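Local coordinates for protein 2''-aminoglycoside nucleotidyltransferase (PDB 4WQK) that adenylates the 2''-hydroxyl group of aminoglycosides such as kanamycin, gentamicin and tobramycin, with magnesium as cofactor, and so makes bacteria resistant to these antibiotics, at residues A[55-59]-A[72-77]. Numbering follows the deposited sequence.
Sequences RGELE and ELDYGF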
loop_
_atom_site.group_PDB
_atom_site.type_symbol
_atom_site.label_atom_id
_atom_site.label_comp_id
_atom_site.label_asym_id
_atom_site.label_seq_id
_atom_site.Cartn_x
_atom_site.Cartn_y
_atom_site.Cartn_z
ATOM N N ARG A 55 12.663 1.895 9.809
ATOM C CA ARG A 55 11.457 2.506 10.378
ATOM C C ARG A 55 11.730 3.881 11.015
ATOM O O ARG A 55 10.933 4.828 10.825
ATOM C CB ARG A 55 10.816 1.575 11.397
ATOM C CG ARG A 55 9.633 2.250 12.088
ATOM C CD ARG A 55 8.709 1.269 12.776
ATOM N NE ARG A 55 7.894 2.006 13.736
ATOM C CZ ARG A 55 6.871 1.492 14.412
ATOM N NH1 ARG A 55 6.488 0.230 14.216
ATOM N NH2 ARG A 55 6.225 2.254 15.285
ATOM N N GLY A 56 12.850 4.019 11.724
ATOM C CA GLY A 56 13.157 5.271 12.388
ATOM C C GLY A 56 13.209 6.457 11.424
ATOM O O GLY A 56 12.882 7.597 11.797
ATOM N N GLU A 57 13.614 6.193 10.175
ATOM C CA GLU A 57 13.722 7.270 9.195
ATOM C C GLU A 57 12.336 7.692 8.755
ATOM O O GLU A 57 12.099 8.889 8.543
ATOM C CB GLU A 57 14.564 6.845 7.991
ATOM C CG GLU A 57 16.026 6.525 8.394
ATOM C CD GLU A 57 16.857 6.102 7.209
ATOM O OE1 GLU A 57 16.889 6.897 6.236
ATOM O OE2 GLU A 57 17.466 5.002 7.265
ATOM N N LEU A 58 11.416 6.732 8.593
ATOM C CA LEU A 58 10.038 7.118 8.277
ATOM C C LEU A 58 9.424 7.884 9.447
ATOM O O LEU A 58 8.755 8.907 9.225
ATOM C CB LEU A 58 9.200 5.896 7.907
ATOM C CG LEU A 58 7.734 6.211 7.622
ATOM C CD1 LEU A 58 7.585 7.199 6.488
ATOM C CD2 LEU A 58 6.973 4.893 7.296
ATOM N N GLU A 59 9.680 7.449 10.671
ATOM C CA GLU A 59 9.130 8.167 11.816
ATOM C C GLU A 59 9.703 9.602 11.846
ATOM O O GLU A 59 9.005 10.544 12.196
ATOM C CB GLU A 59 9.414 7.438 13.140
ATOM C CG GLU A 59 8.633 6.122 13.294
ATOM C CD GLU A 59 8.701 5.556 14.717
ATOM O OE1 GLU A 59 9.081 6.281 15.673
ATOM O OE2 GLU A 59 8.341 4.379 14.923
ATOM N N GLU A 72 0.197 1.521 17.454
ATOM C CA GLU A 72 1.095 0.462 17.061
ATOM C C GLU A 72 0.216 -0.732 16.730
ATOM O O GLU A 72 -0.669 -1.054 17.490
ATOM C CB GLU A 72 2.069 0.148 18.202
ATOM C CG GLU A 72 3.153 -0.819 17.864
ATOM C CD GLU A 72 4.145 -0.235 16.868
ATOM O OE1 GLU A 72 4.325 0.996 16.866
ATOM O OE2 GLU A 72 4.700 -1.026 16.078
ATOM N N LEU A 73 0.420 -1.339 15.566
ATOM C CA LEU A 73 -0.367 -2.504 15.182
ATOM C C LEU A 73 0.507 -3.743 15.246
ATOM O O LEU A 73 1.716 -3.631 15.474
ATOM C CB LEU A 73 -0.932 -2.320 13.777
ATOM C CG LEU A 73 -1.616 -0.970 13.552
ATOM C CD1 LEU A 73 -1.662 -0.668 12.079
ATOM C CD2 LEU A 73 -3.000 -0.974 14.128
ATOM N N ASP A 74 -0.083 -4.903 14.996
ATOM C CA ASP A 74 0.671 -6.149 15.024
ATOM C C ASP A 74 1.730 -6.121 13.935
ATOM O O ASP A 74 2.865 -6.525 14.171
ATOM C CB ASP A 74 -0.250 -7.361 14.854
ATOM C CG ASP A 74 -0.765 -7.896 16.187
ATOM O OD1 ASP A 74 -0.121 -7.640 17.232
ATOM O OD2 ASP A 74 -1.805 -8.599 16.196
ATOM N N TYR A 75 1.364 -5.594 12.768
ATOM C CA TYR A 75 2.262 -5.575 11.606
ATOM C C TYR A 75 2.425 -4.233 10.947
ATOM O O TYR A 75 2.431 -4.166 9.728
ATOM C CB TYR A 75 1.777 -6.554 10.546
ATOM C CG TYR A 75 1.816 -7.968 11.017
ATOM C CD1 TYR A 75 3.014 -8.674 11.041
ATOM C CD2 TYR A 75 0.666 -8.602 11.465
ATOM C CE1 TYR A 75 3.061 -9.977 11.483
ATOM C CE2 TYR A 75 0.703 -9.902 11.913
ATOM C CZ TYR A 75 1.903 -10.588 11.920
ATOM O OH TYR A 75 1.939 -11.889 12.361
ATOM N N GLY A 76 2.605 -3.195 11.744
ATOM C CA GLY A 76 2.810 -1.848 11.247
ATOM C C GLY A 76 2.399 -0.828 12.290
ATOM O O GLY A 76 2.335 -1.161 13.488
ATOM N N PHE A 77 2.157 0.409 11.855
ATOM C CA PHE A 77 1.737 1.463 12.770
ATOM C C PHE A 77 0.876 2.462 12.005
ATOM O O PHE A 77 0.964 2.509 10.767
ATOM C CB PHE A 77 2.952 2.158 13.432
ATOM C CG PHE A 77 3.847 2.944 12.471
ATOM C CD1 PHE A 77 3.586 4.279 12.195
ATOM C CD2 PHE A 77 4.928 2.344 11.844
ATOM C CE1 PHE A 77 4.404 5.006 11.343
ATOM C CE2 PHE A 77 5.736 3.068 10.970
ATOM C CZ PHE A 77 5.469 4.400 10.729
#
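One arginine is shared between two glutamates, one on its own helix and one on a strand across the gap. Arg-55 is extended, with chi1 to chi3 all t, and its guanidinium meets the carboxylate of Glu-72 in a two-pronged salt bridge. NH1 of Arg-55 donates to OE2 of Glu-72 at 2.9 Å, and NH2 of Arg-55 donates to OE1 of Glu-72 at 2.8 Å. Both bonds are nearly straight, and the carboxylate lies at the edge of the guanidinium. One helical turn on, OE2 of Glu-59 accepts from NE of Arg-55 at 2.7 Å and, weakly, from NH2 of Arg-55 at 3.0 Å. This i to i+4 pair, with Glu-72, makes a salt-bridge network of three residues.

CD2 of Phe-77 lies over one face of the guanidinium, 3.3 Å from CZ of Arg-55. The Phe-77 ring also touches Leu-58, where CD2 of Leu-58 is 3.8 Å from CZ of Phe-77. The charged network thus borders a small apolar patch. The nearest CA atoms, those of Arg-55 and Gly-76, are 9.7 Å apart, so side chains make nearly all of the contact. After the turn, Gly-76 has backbone angles (156/-161) at which a CB would jam against the carbonyl O of Tyr-75, which calls for glycine. O of Gly-76 accepts from N of Leu-73 at 2.8 Å, closing the hairpin turn.

The contact lies in the N-terminal domain, which has the nucleotidyltransferase fold. It joins the start of helix 55-64 to the hairpin of strands 68-73 and 76-81. Phe-50 of strand 46-51 and Cys-88 of strand 84-93 both touch Leu-58 and Phe-77, so the helix packs on the mixed sheet.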